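Local coordinates for protein tyrocidine synthetase 3 (Brevibacillus brevis, PDB 2JGP) that belongs to the nonribosomal assembly line for the antibiotic tyrocidine, as a carrier-condensation bidomain that probably joins carrier-bound substrates through a peptide bond, at residues S123-E128 against C447-F452; E137-R142 against A235-L240; V169-A174 against I202-L207; S188-P193 against V215-M220; F194-A199 against D219-I224. All blocks are in the same frame, centred on the assembly; numbering follows the deposited sequence.

Contact 1 (S123-E128 against C447-F452); sequences STMLIE and CTLAPF
I127 and L449 form the apolar centre, lying side by side and pointing the same way, with I127 CG1 3.8 Å from L449 CD2. They are a non-hydrogen-bonded pair of an antiparallel ladder that adds 447-451 as an outermost strand of the five-stranded sheet of the condensation domain. I127 CG2 meets C447 CB at 3.9 Å. M125 crosses L449 obliquely: CG is anti to the backbone N (chi1 -177°), and M125 SD stands 3.9 Å from L449 CB. L234 and V238 of helix 227-241 pack on M125 and L449 respectively. L126 shares the other face with A450, E128 and T448; its CB meets CB of F452, whose ring leads away towards helix 180-189. Outward from these carbons the backbone takes over. L126 and A450 exchange two bonds, with A450 N 2.9 Å from L126 O. E128 N to T448 O is nearly straight, with 176° at the hydrogen. E128 O is gripped twice: T448 N comes in tilted from the carbonyl plane, while T448 OG1, held between N and carbonyl carbon, donates in that plane onto a lone pair at 3.1 Å, with a C=O...OG1 angle of 126°.

Contact 2 (E137-R142 against A235-L240); sequences EAAFQR and AEWVQL
F140 and W237 meet obliquely, neither stacked nor edge-to-face: the centroids of the F140 ring and the five-membered ring of W237 lie 4.3 Å apart and the planes are inclined by 39°. W237 CD1 stands 3.5 Å above the plane of the F140 ring, shifted from the centre toward the rim, and its neighbour W237 NE1 is nearer still, 3.2 Å from F140 CE2. CG of W237 is anti to the backbone N (chi1 179°), which carries CG out from the helix; chi2 then sets the ring. A139, whose CB points at the partner helix, meets the same two indole atoms obliquely; A139 CB is 3.5 Å from W237 NE1 and equally near CD1. One turn further along, L240 CD1 touches R142 CB at 4.1 Å and also approaches A139 O at 3.7 Å, while L240 CB packs against A139 CB. The axes of the two helix segments come within 8.9 Å, with 123° between their directions. Both helices, 133-146 and 227-241, rest on the sheet face that carries M125 and L216. No hydrogen bond links the two segments, and the indole N-H has a weak bond to V136 O, within the first helix. Cohesion between the segments therefore comes from aromatic and aliphatic surface.

Contact 3 (V169-A174 against I202-L207); sequences VPFALA and IRVSLL
F171 meets strand 202-207 with the edge of its ring, not with a face. V204 CG2 lies in the ring plane 3.7 Å from F171 CZ, and I202 O is near that plane, 4.1 Å from F171 CE1. CG is anti to the backbone N (chi1 176°), and the ring beyond it presents its CZ-CE1 edge to V204; F140 of helix 133-146 also touches it. Further along, the end of L173 reaches L206, CD2 lying 3.7 Å from L206 CB. The backbones draw together from A172 to A174. At A172 they are bridged by a water, which donates to A172 O at 2.9 Å and accepts from V204 N. Direct bonding comes at A174, whose N donates to V204 O at 3.1 Å and whose O accepts from L206 N at 2.8 Å. One residue bonding to both neighbours of its partner, S205, defines a parallel bridge. It belongs to strand 174-177, one of the two outermost, which leads through helix 180-189 to its parallel neighbour 202-210: a beta-alpha-beta crossover.

Contact 4 (S188-P193 against V215-M220); sequences SSLVQP and VLFTDM
L190 lies over F217 where the loop after helix 180-189, in the crossover to strand 202-210, rests on strand 213-220 of the condensation-domain sheet. CB of F217 points toward 188-193, and its CG is anti to the backbone N. L190 has CG anti to the carbonyl carbon, beside its backbone N, while CB itself lies over the ring, offset toward the rim: a CH-pi contact with L190 CB 3.9 Å from the F217 centroid and 20° off the ring normal. V191 takes the edge instead: CG2, beside its backbone N, lies near the ring plane, 3.9 Å from F217 CE1. The other branch, V191 CG1, reaches D219 OD2 at 3.7 Å. The carboxylate of D219 is held from outside these segments, OD2 by N120 ND2 and OD1 by M121 N. A water accepts from Q192 N at 2.9 Å and lies close to L190 O and D219 OD2; how its protons are shared is doubtful. In Q192, CD is turned by chi2 -72°, which folds the chain back, and Q192 NE2 donates to S189 O at 3.0 Å, almost in its amide plane, with 170° at the hydrogen.

Contact 5 (F194-A199 against D219-I224); sequences FDLEVA and DMHHSI
F194 and L196 approach H221 from a loop with a type I turn from D195 to V198, closed by V198 N to D195 O at 3.1 Å, while strand 213-220 ends and runs into a turn with I224 N bonded to H221 O. The sequence starting HHSI at H221 belongs to the HHxxxDG signature of condensation domains, so the contact probably packs one flank of the active-site motif. The F194 ring carries H221 N 3.9 Å above one face, offset toward the rim. D219 O lies at the edge of the same ring, 3.8 Å from F194 CZ. F194 CD1 is 4.0 Å from H221 CB, and R203 adds a cation-pi contact to F194. L196 comes at about a right angle onto H221: L196 CD1 sits over the centre of the imidazole, 3.6 Å from the H221 centroid and 5° off the normal, a clear CH-pi contact. The torsions of L196 that place CG and CD1, chi1 -100° and chi2 24°, are far from staggered, which suggests strain or some uncertainty in the model. An Asx turn, E197 N to D195 OD1, adds a side-chain bond to the turn. Bonds at both imidazole nitrogens would limit rotation of the ring: NE2 bonds to D110 OD2, and H221 ND1 accepts from S223 N at 3.1 Å, tilted from the ring plane, and lies 2.8 Å from S223 OG.

How the contacts relate
Contacts 1, 3, 4 and 5 all reach the five-stranded sheet: contacts 1 and 3 bring in its outermost strands by backbone bonding, whereas contact 4 sets loop side chains on the face bearing F217. Contact 2 joins two helices on the other face and relies on buried aromatic and aliphatic surface; it meets contact 1 through V238 and L449, and contact 3 through F140 and V204. Contacts 4 and 5 share D219 and M220 at the end of strand 213-220. Every touching residue of contact 5 is buried, and its hydrogen-bonded imidazole differs from the mainly apolar core of contact 2. Contacts 1, 3 and 4 are only partly buried, and contacts 3 and 4 include bound water.

Contact 1 (S123-E128 against C447-F452)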
# COMPACT_ATOMS: atom_id res chain seq x y z
N SER A 123 -0.38 -15.58 11.03
CA SER A 123 0.75 -15.08 11.82
C SER A 123 0.93 -15.96 13.06
O SER A 123 -0.02 -16.61 13.52
CB SER A 123 0.53 -13.63 12.24
OG SER A 123 -0.56 -13.52 13.15
N THR A 124 2.15 -16.00 13.56
CA THR A 124 2.47 -16.71 14.79
C THR A 124 3.29 -15.78 15.68
O THR A 124 4.12 -15.02 15.19
CB THR A 124 3.26 -18.00 14.53
OG1 THR A 124 4.43 -17.70 13.76
CG2 THR A 124 2.40 -19.00 13.77
N MET A 125 3.02 -15.84 16.98
CA MET A 125 3.71 -15.00 17.95
C MET A 125 4.11 -15.87 19.13
O MET A 125 3.28 -16.60 19.67
CB MET A 125 2.77 -13.89 18.42
CG MET A 125 3.40 -12.91 19.40
SD MET A 125 2.45 -11.38 19.48
CE MET A 125 0.84 -12.01 19.94
N LEU A 126 5.38 -15.80 19.51
CA LEU A 126 5.87 -16.46 20.72
C LEU A 126 5.60 -15.56 21.92
O LEU A 126 6.07 -14.42 21.97
CB LEU A 126 7.37 -16.76 20.62
CG LEU A 126 8.01 -17.40 21.87
CD1 LEU A 126 7.38 -18.76 22.16
CD2 LEU A 126 9.51 -17.53 21.71
N ILE A 127 4.84 -16.08 22.88
CA ILE A 127 4.52 -15.36 24.11
C ILE A 127 5.19 -16.05 25.28
O ILE A 127 4.88 -17.20 25.59
CB ILE A 127 3.00 -15.30 24.36
CG1 ILE A 127 2.29 -14.63 23.18
CG2 ILE A 127 2.71 -14.54 25.66
CD1 ILE A 127 0.78 -14.54 23.35
N GLU A 128 6.12 -15.34 25.93
CA GLU A 128 6.84 -15.86 27.08
C GLU A 128 6.47 -15.07 28.32
O GLU A 128 6.79 -13.89 28.44
CB GLU A 128 8.35 -15.79 26.83
CG GLU A 128 8.85 -16.87 25.87
CD GLU A 128 10.16 -16.52 25.20
OE1 GLU A 128 10.22 -15.48 24.50
OE2 GLU A 128 11.13 -17.28 25.36
N CYS A 447 4.22 -10.46 30.30
CA CYS A 447 4.70 -11.28 29.19
C CYS A 447 5.59 -10.51 28.22
O CYS A 447 5.65 -9.28 28.25
CB CYS A 447 3.51 -11.86 28.41
SG CYS A 447 2.53 -13.07 29.33
N THR A 448 6.28 -11.26 27.36
CA THR A 448 7.11 -10.70 26.29
C THR A 448 6.72 -11.33 24.95
O THR A 448 6.66 -12.55 24.83
CB THR A 448 8.60 -10.94 26.55
OG1 THR A 448 8.85 -12.35 26.66
CG2 THR A 448 9.05 -10.26 27.83
N LEU A 449 6.47 -10.49 23.96
CA LEU A 449 5.98 -10.93 22.65
C LEU A 449 7.10 -10.91 21.61
O LEU A 449 7.87 -9.95 21.55
CB LEU A 449 4.84 -10.03 22.19
CG LEU A 449 3.75 -9.72 23.22
CD1 LEU A 449 2.69 -8.82 22.62
CD2 LEU A 449 3.13 -11.00 23.76
N ALA A 450 7.18 -11.96 20.80
CA ALA A 450 8.21 -12.05 19.76
C ALA A 450 7.78 -13.00 18.65
O ALA A 450 6.83 -13.76 18.82
CB ALA A 450 9.53 -12.51 20.37
N PRO A 451 8.49 -12.97 17.50
CA PRO A 451 8.19 -13.90 16.41
C PRO A 451 8.47 -15.36 16.78
O PRO A 451 9.34 -15.63 17.61
CB PRO A 451 9.14 -13.45 15.30
CG PRO A 451 9.54 -12.07 15.65
CD PRO A 451 9.57 -12.04 17.14
N PHE A 452 7.74 -16.29 16.16
CA PHE A 452 7.94 -17.72 16.38
C PHE A 452 8.54 -18.38 15.14
O PHE A 452 9.59 -19.02 15.22
CB PHE A 452 6.63 -18.39 16.77
CG PHE A 452 6.75 -19.88 16.96
CD1 PHE A 452 7.60 -20.41 17.92
CD2 PHE A 452 6.01 -20.76 16.17
CE1 PHE A 452 7.72 -21.78 18.10
CE2 PHE A 452 6.12 -22.14 16.34
CZ PHE A 452 6.98 -22.64 17.31

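Contact 2 (E137-R142 against A235-L240)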
# COMPACT_ATOMS: atom_id res chain seq x y z
N GLU A 137 -8.82 -14.98 24.79
CA GLU A 137 -10.11 -15.16 24.12
C GLU A 137 -10.99 -13.91 24.22
O GLU A 137 -11.56 -13.47 23.22
CB GLU A 137 -10.86 -16.35 24.72
CG GLU A 137 -12.12 -16.73 23.96
CD GLU A 137 -12.83 -17.92 24.57
OE1 GLU A 137 -13.24 -17.82 25.74
OE2 GLU A 137 -12.96 -18.95 23.87
N ALA A 138 -11.08 -13.34 25.42
CA ALA A 138 -11.93 -12.18 25.69
C ALA A 138 -11.51 -10.95 24.88
O ALA A 138 -12.36 -10.18 24.43
CB ALA A 138 -11.93 -11.86 27.17
N ALA A 139 -10.20 -10.76 24.73
CA ALA A 139 -9.67 -9.65 23.93
C ALA A 139 -10.08 -9.80 22.47
O ALA A 139 -10.50 -8.82 21.84
CB ALA A 139 -8.16 -9.56 24.06
N PHE A 140 -9.99 -11.01 21.93
CA PHE A 140 -10.43 -11.27 20.56
C PHE A 140 -11.94 -11.09 20.38
O PHE A 140 -12.39 -10.62 19.33
CB PHE A 140 -10.02 -12.68 20.10
CG PHE A 140 -8.62 -12.75 19.57
CD1 PHE A 140 -8.31 -12.19 18.34
CD2 PHE A 140 -7.61 -13.36 20.30
CE1 PHE A 140 -7.02 -12.24 17.84
CE2 PHE A 140 -6.32 -13.42 19.81
CZ PHE A 140 -6.02 -12.86 18.57
N GLN A 141 -12.72 -11.46 21.39
CA GLN A 141 -14.16 -11.29 21.34
C GLN A 141 -14.51 -9.80 21.26
O GLN A 141 -15.38 -9.40 20.48
CB GLN A 141 -14.83 -11.95 22.55
CG GLN A 141 -14.83 -13.48 22.45
CD GLN A 141 -15.36 -14.17 23.70
OE1 GLN A 141 -15.94 -15.25 23.61
NE2 GLN A 141 -15.17 -13.55 24.85
N ARG A 142 -13.81 -9.00 22.05
CA ARG A 142 -13.97 -7.54 22.00
C ARG A 142 -13.54 -6.97 20.65
O ARG A 142 -14.22 -6.10 20.11
CB ARG A 142 -13.20 -6.86 23.14
CG ARG A 142 -13.86 -7.03 24.51
CD ARG A 142 -13.23 -6.10 25.54
NE ARG A 142 -14.02 -6.04 26.78
CZ ARG A 142 -14.03 -6.97 27.73
NH1 ARG A 142 -13.31 -8.08 27.62
NH2 ARG A 142 -14.79 -6.79 28.81
N ALA A 235 -1.96 -4.42 17.85
CA ALA A 235 -1.82 -3.33 18.82
C ALA A 235 -3.03 -3.28 19.74
O ALA A 235 -2.88 -3.16 20.95
CB ALA A 235 -1.66 -1.99 18.10
N GLU A 236 -4.22 -3.40 19.16
CA GLU A 236 -5.46 -3.29 19.93
C GLU A 236 -5.73 -4.52 20.78
O GLU A 236 -6.34 -4.42 21.84
CB GLU A 236 -6.64 -2.99 19.01
CG GLU A 236 -6.53 -1.62 18.36
CD GLU A 236 -7.79 -1.19 17.65
OE1 GLU A 236 -8.71 -2.02 17.52
OE2 GLU A 236 -7.86 -0.03 17.22
N TRP A 237 -5.28 -5.69 20.31
CA TRP A 237 -5.38 -6.91 21.10
C TRP A 237 -4.57 -6.76 22.40
O TRP A 237 -5.06 -7.07 23.49
CB TRP A 237 -4.89 -8.12 20.31
CG TRP A 237 -4.96 -9.38 21.10
CD1 TRP A 237 -6.05 -10.18 21.28
CD2 TRP A 237 -3.90 -9.97 21.87
NE1 TRP A 237 -5.74 -11.23 22.11
CE2 TRP A 237 -4.43 -11.13 22.49
CE3 TRP A 237 -2.57 -9.64 22.10
CZ2 TRP A 237 -3.66 -11.96 23.31
CZ3 TRP A 237 -1.80 -10.46 22.93
CH2 TRP A 237 -2.36 -11.61 23.52
N VAL A 238 -3.33 -6.28 22.26
CA VAL A 238 -2.45 -6.01 23.40
C VAL A 238 -3.07 -5.02 24.38
O VAL A 238 -3.02 -5.23 25.60
CB VAL A 238 -1.07 -5.46 22.91
CG1 VAL A 238 -0.27 -4.89 24.08
CG2 VAL A 238 -0.29 -6.56 22.20
N GLN A 239 -3.65 -3.95 23.85
CA GLN A 239 -4.33 -2.94 24.67
C GLN A 239 -5.55 -3.52 25.38
O GLN A 239 -5.73 -3.32 26.59
CB GLN A 239 -4.74 -1.74 23.82
CG GLN A 239 -3.58 -0.83 23.42
CD GLN A 239 -3.98 0.22 22.41
OE1 GLN A 239 -4.20 -0.08 21.24
NE2 GLN A 239 -4.08 1.47 22.85
N LEU A 240 -6.39 -4.24 24.64
CA LEU A 240 -7.60 -4.86 25.19
C LEU A 240 -7.29 -5.90 26.27
O LEU A 240 -8.00 -5.97 27.28
CB LEU A 240 -8.46 -5.48 24.09
CG LEU A 240 -9.18 -4.48 23.18
CD1 LEU A 240 -9.71 -5.18 21.93
CD2 LEU A 240 -10.30 -3.76 23.93

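Contact 3 (V169-A174 against I202-L207)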
# COMPACT_ATOMS: atom_id res chain seq x y z
N VAL A 169 -21.50 -12.58 16.44
CA VAL A 169 -21.00 -13.82 15.82
C VAL A 169 -20.35 -14.73 16.85
O VAL A 169 -19.81 -14.24 17.85
CB VAL A 169 -19.98 -13.51 14.71
CG1 VAL A 169 -20.61 -12.63 13.63
CG2 VAL A 169 -18.72 -12.85 15.30
N PRO A 170 -20.38 -16.05 16.61
CA PRO A 170 -19.75 -16.99 17.55
C PRO A 170 -18.24 -17.03 17.39
O PRO A 170 -17.73 -17.01 16.26
CB PRO A 170 -20.38 -18.33 17.18
CG PRO A 170 -20.69 -18.22 15.74
CD PRO A 170 -20.98 -16.75 15.46
N PHE A 171 -17.52 -17.06 18.50
CA PHE A 171 -16.07 -17.19 18.48
C PHE A 171 -15.59 -17.88 19.75
O PHE A 171 -16.00 -17.52 20.85
CB PHE A 171 -15.39 -15.83 18.34
CG PHE A 171 -13.89 -15.89 18.40
CD1 PHE A 171 -13.14 -16.05 17.25
CD2 PHE A 171 -13.22 -15.79 19.62
CE1 PHE A 171 -11.76 -16.12 17.30
CE2 PHE A 171 -11.84 -15.86 19.69
CZ PHE A 171 -11.11 -16.02 18.52
N ALA A 172 -14.72 -18.87 19.58
CA ALA A 172 -14.01 -19.48 20.70
C ALA A 172 -12.53 -19.62 20.36
O ALA A 172 -12.17 -19.95 19.22
CB ALA A 172 -14.61 -20.84 21.05
N LEU A 173 -11.69 -19.34 21.35
CA LEU A 173 -10.25 -19.60 21.27
C LEU A 173 -10.02 -21.10 21.26
O LEU A 173 -10.49 -21.81 22.15
CB LEU A 173 -9.54 -18.99 22.48
CG LEU A 173 -8.02 -19.17 22.65
CD1 LEU A 173 -7.54 -18.41 23.88
CD2 LEU A 173 -7.62 -20.62 22.79
N ALA A 174 -9.26 -21.59 20.27
CA ALA A 174 -8.87 -23.00 20.20
C ALA A 174 -7.60 -23.21 21.02
O ALA A 174 -6.53 -22.71 20.65
CB ALA A 174 -8.66 -23.41 18.77
N ILE A 202 -12.00 -14.85 11.06
CA ILE A 202 -10.75 -14.86 11.82
C ILE A 202 -10.81 -16.06 12.73
O ILE A 202 -11.87 -16.40 13.26
CB ILE A 202 -10.55 -13.55 12.62
CG1 ILE A 202 -9.21 -13.57 13.37
CG2 ILE A 202 -11.69 -13.32 13.60
CD1 ILE A 202 -8.74 -12.20 13.87
N ARG A 203 -9.67 -16.73 12.89
CA ARG A 203 -9.57 -17.86 13.81
C ARG A 203 -8.26 -17.77 14.59
O ARG A 203 -7.28 -17.20 14.11
CB ARG A 203 -9.72 -19.21 13.10
CG ARG A 203 -8.92 -19.37 11.81
CD ARG A 203 -9.06 -20.79 11.26
NE ARG A 203 -10.33 -21.02 10.56
CZ ARG A 203 -10.47 -21.27 9.26
NH1 ARG A 203 -9.42 -21.34 8.46
NH2 ARG A 203 -11.68 -21.45 8.75
N VAL A 204 -8.29 -18.31 15.80
CA VAL A 204 -7.17 -18.19 16.71
C VAL A 204 -6.94 -19.52 17.42
O VAL A 204 -7.89 -20.14 17.90
CB VAL A 204 -7.43 -17.07 17.74
CG1 VAL A 204 -6.22 -16.88 18.67
CG2 VAL A 204 -7.76 -15.76 17.03
N SER A 205 -5.68 -19.96 17.44
CA SER A 205 -5.27 -21.10 18.24
C SER A 205 -4.18 -20.65 19.21
O SER A 205 -3.21 -20.01 18.81
CB SER A 205 -4.74 -22.23 17.35
OG SER A 205 -5.78 -22.78 16.56
N LEU A 206 -4.36 -20.97 20.49
CA LEU A 206 -3.33 -20.76 21.51
C LEU A 206 -2.70 -22.10 21.85
O LEU A 206 -3.39 -23.01 22.32
CB LEU A 206 -3.93 -20.13 22.76
CG LEU A 206 -2.94 -19.78 23.87
CD1 LEU A 206 -1.86 -18.82 23.36
CD2 LEU A 206 -3.67 -19.18 25.07
N LEU A 207 -1.40 -22.22 21.60
CA LEU A 207 -0.67 -23.46 21.85
C LEU A 207 0.32 -23.26 22.98
O LEU A 207 1.27 -22.49 22.85
CB LEU A 207 0.08 -23.89 20.59
CG LEU A 207 -0.69 -23.89 19.27
CD1 LEU A 207 0.26 -24.15 18.12
CD2 LEU A 207 -1.81 -24.91 19.31
O HOH W 1 -10.99 -19.49 16.60

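Contact 4 (S188-P193 against V215-M220)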
# COMPACT_ATOMS: atom_id res chain seq x y z
N SER A 188 1.66 -24.66 10.28
CA SER A 188 1.47 -24.74 8.84
C SER A 188 0.14 -25.44 8.50
O SER A 188 -0.59 -24.98 7.63
CB SER A 188 2.63 -25.48 8.19
OG SER A 188 2.61 -25.31 6.79
N SER A 189 -0.15 -26.54 9.19
CA SER A 189 -1.39 -27.30 8.94
C SER A 189 -2.65 -26.54 9.38
O SER A 189 -3.74 -26.79 8.86
CB SER A 189 -1.34 -28.67 9.61
OG SER A 189 -1.39 -28.55 11.02
N LEU A 190 -2.50 -25.62 10.33
CA LEU A 190 -3.63 -24.82 10.81
C LEU A 190 -4.08 -23.75 9.81
O LEU A 190 -5.15 -23.17 9.95
CB LEU A 190 -3.32 -24.17 12.17
CG LEU A 190 -3.17 -25.14 13.35
CD1 LEU A 190 -2.95 -24.38 14.65
CD2 LEU A 190 -4.37 -26.09 13.48
N VAL A 191 -3.25 -23.47 8.80
CA VAL A 191 -3.64 -22.55 7.73
C VAL A 191 -4.57 -23.28 6.76
O VAL A 191 -4.16 -24.16 6.01
CB VAL A 191 -2.41 -21.98 6.99
CG1 VAL A 191 -2.85 -20.94 5.96
CG2 VAL A 191 -1.44 -21.35 7.99
N GLN A 192 -5.85 -22.90 6.81
CA GLN A 192 -6.91 -23.62 6.12
C GLN A 192 -7.87 -22.61 5.52
O GLN A 192 -7.94 -21.47 5.98
CB GLN A 192 -7.67 -24.51 7.11
CG GLN A 192 -6.89 -25.71 7.63
CD GLN A 192 -6.71 -26.79 6.58
OE1 GLN A 192 -7.60 -27.04 5.76
NE2 GLN A 192 -5.55 -27.45 6.62
N PRO A 193 -8.62 -23.03 4.48
CA PRO A 193 -9.55 -22.12 3.83
C PRO A 193 -10.69 -21.67 4.74
O PRO A 193 -11.01 -22.31 5.74
CB PRO A 193 -10.06 -22.92 2.62
CG PRO A 193 -9.73 -24.33 2.90
CD PRO A 193 -8.60 -24.36 3.85
N VAL A 215 2.49 -20.24 21.91
CA VAL A 215 2.47 -19.72 20.54
C VAL A 215 1.04 -19.35 20.19
O VAL A 215 0.14 -20.18 20.26
CB VAL A 215 3.00 -20.74 19.52
CG1 VAL A 215 2.85 -20.19 18.09
CG2 VAL A 215 4.45 -21.07 19.82
N LEU A 216 0.83 -18.08 19.83
CA LEU A 216 -0.48 -17.61 19.40
C LEU A 216 -0.55 -17.65 17.88
O LEU A 216 0.16 -16.91 17.20
CB LEU A 216 -0.74 -16.18 19.89
CG LEU A 216 -2.14 -15.60 19.64
CD1 LEU A 216 -3.19 -16.39 20.42
CD2 LEU A 216 -2.17 -14.13 20.03
N PHE A 217 -1.41 -18.52 17.36
CA PHE A 217 -1.64 -18.60 15.92
C PHE A 217 -2.92 -17.86 15.57
O PHE A 217 -3.98 -18.15 16.14
CB PHE A 217 -1.74 -20.06 15.48
CG PHE A 217 -2.22 -20.22 14.07
CD1 PHE A 217 -1.32 -20.20 13.01
CD2 PHE A 217 -3.58 -20.38 13.79
CE1 PHE A 217 -1.77 -20.33 11.69
CE2 PHE A 217 -4.03 -20.51 12.48
CZ PHE A 217 -3.12 -20.49 11.43
N THR A 218 -2.83 -16.93 14.63
CA THR A 218 -3.99 -16.16 14.18
C THR A 218 -4.05 -16.22 12.66
O THR A 218 -3.02 -16.14 11.99
CB THR A 218 -3.93 -14.70 14.66
OG1 THR A 218 -3.81 -14.66 16.09
CG2 THR A 218 -5.17 -13.93 14.22
N ASP A 219 -5.25 -16.37 12.11
CA ASP A 219 -5.44 -16.36 10.66
C ASP A 219 -6.74 -15.64 10.35
O ASP A 219 -7.68 -15.67 11.14
CB ASP A 219 -5.46 -17.78 10.11
CG ASP A 219 -5.23 -17.84 8.60
OD1 ASP A 219 -5.12 -16.78 7.94
OD2 ASP A 219 -5.13 -18.97 8.07
N MET A 220 -6.77 -14.98 9.20
CA MET A 220 -7.96 -14.28 8.76
C MET A 220 -7.92 -14.19 7.26
O MET A 220 -6.87 -14.39 6.65
CB MET A 220 -8.06 -12.88 9.40
CG MET A 220 -7.00 -11.88 8.97
SD MET A 220 -6.88 -10.43 10.06
CE MET A 220 -5.85 -11.09 11.38
O HOH W 2 -6.39 -20.96 8.95

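Contact 5 (F194-A199 against D219-I224)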
# COMPACT_ATOMS: atom_id res chain seq x y z
N PHE A 194 -11.28 -20.54 4.37
CA PHE A 194 -12.41 -19.98 5.08
C PHE A 194 -13.64 -20.14 4.22
O PHE A 194 -13.58 -19.94 3.00
CB PHE A 194 -12.20 -18.48 5.34
CG PHE A 194 -11.20 -18.19 6.41
CD1 PHE A 194 -9.85 -18.05 6.11
CD2 PHE A 194 -11.60 -18.05 7.73
CE1 PHE A 194 -8.93 -17.78 7.10
CE2 PHE A 194 -10.69 -17.78 8.73
CZ PHE A 194 -9.35 -17.64 8.42
N ASP A 195 -14.76 -20.49 4.85
CA ASP A 195 -16.06 -20.39 4.21
C ASP A 195 -16.49 -18.93 4.29
O ASP A 195 -16.73 -18.40 5.37
CB ASP A 195 -17.08 -21.28 4.93
CG ASP A 195 -18.43 -21.29 4.24
OD1 ASP A 195 -18.75 -20.35 3.48
OD2 ASP A 195 -19.19 -22.24 4.46
N LEU A 196 -16.56 -18.28 3.13
CA LEU A 196 -16.83 -16.84 3.07
C LEU A 196 -18.26 -16.46 3.52
O LEU A 196 -18.53 -15.28 3.74
CB LEU A 196 -16.54 -16.31 1.67
CG LEU A 196 -15.22 -15.58 1.42
CD1 LEU A 196 -14.08 -15.93 2.40
CD2 LEU A 196 -14.78 -15.72 -0.04
N GLU A 197 -19.14 -17.46 3.62
CA GLU A 197 -20.52 -17.27 4.08
C GLU A 197 -20.65 -17.22 5.60
O GLU A 197 -21.75 -16.99 6.11
CB GLU A 197 -21.42 -18.41 3.58
CG GLU A 197 -21.64 -18.42 2.10
CD GLU A 197 -22.79 -19.33 1.72
OE1 GLU A 197 -23.64 -18.89 0.93
OE2 GLU A 197 -22.85 -20.47 2.24
N VAL A 198 -19.56 -17.43 6.32
CA VAL A 198 -19.61 -17.59 7.77
C VAL A 198 -18.64 -16.63 8.47
O VAL A 198 -17.42 -16.78 8.37
CB VAL A 198 -19.28 -19.04 8.18
CG1 VAL A 198 -19.23 -19.18 9.71
CG2 VAL A 198 -20.31 -20.00 7.60
N ALA A 199 -19.21 -15.65 9.16
CA ALA A 199 -18.44 -14.77 10.02
C ALA A 199 -18.32 -15.43 11.40
O ALA A 199 -19.20 -16.19 11.80
CB ALA A 199 -19.11 -13.40 10.13
N ASP A 219 -5.25 -16.37 12.11
CA ASP A 219 -5.44 -16.36 10.66
C ASP A 219 -6.74 -15.64 10.35
O ASP A 219 -7.68 -15.67 11.14
CB ASP A 219 -5.46 -17.78 10.11
CG ASP A 219 -5.23 -17.84 8.60
OD1 ASP A 219 -5.12 -16.78 7.94
OD2 ASP A 219 -5.13 -18.97 8.07
N MET A 220 -6.77 -14.98 9.20
CA MET A 220 -7.96 -14.28 8.76
C MET A 220 -7.92 -14.19 7.26
O MET A 220 -6.87 -14.39 6.65
CB MET A 220 -8.06 -12.88 9.40
CG MET A 220 -7.00 -11.88 8.97
SD MET A 220 -6.88 -10.43 10.06
CE MET A 220 -5.85 -11.09 11.38
N HIS A 221 -9.08 -13.91 6.66
CA HIS A 221 -9.19 -13.88 5.22
C HIS A 221 -8.90 -12.48 4.70
O HIS A 221 -9.34 -11.49 5.28
CB HIS A 221 -10.57 -14.35 4.78
CG HIS A 221 -10.63 -14.69 3.33
ND1 HIS A 221 -10.92 -13.74 2.36
CD2 HIS A 221 -10.41 -15.85 2.67
CE1 HIS A 221 -10.89 -14.31 1.17
NE2 HIS A 221 -10.58 -15.59 1.33
N HIS A 222 -8.15 -12.39 3.60
CA HIS A 222 -7.68 -11.10 3.09
C HIS A 222 -8.81 -10.18 2.60
O HIS A 222 -8.59 -8.98 2.40
CB HIS A 222 -6.65 -11.29 1.97
CG HIS A 222 -5.58 -10.24 1.95
ND1 HIS A 222 -5.86 -8.90 2.08
CD2 HIS A 222 -4.23 -10.33 1.83
CE1 HIS A 222 -4.74 -8.20 2.02
NE2 HIS A 222 -3.73 -9.05 1.89
N SER A 223 -10.01 -10.73 2.41
CA SER A 223 -11.18 -9.93 2.01
C SER A 223 -11.67 -8.96 3.09
O SER A 223 -12.41 -8.02 2.79
CB SER A 223 -12.34 -10.85 1.60
OG SER A 223 -12.75 -11.66 2.70
N ILE A 224 -11.27 -9.19 4.34
CA ILE A 224 -11.69 -8.33 5.46
C ILE A 224 -10.51 -7.72 6.23
O ILE A 224 -10.67 -7.19 7.33
CB ILE A 224 -12.68 -9.08 6.40
CG1 ILE A 224 -12.13 -10.42 6.91
CG2 ILE A 224 -13.98 -9.34 5.67
CD1 ILE A 224 -11.02 -10.31 7.90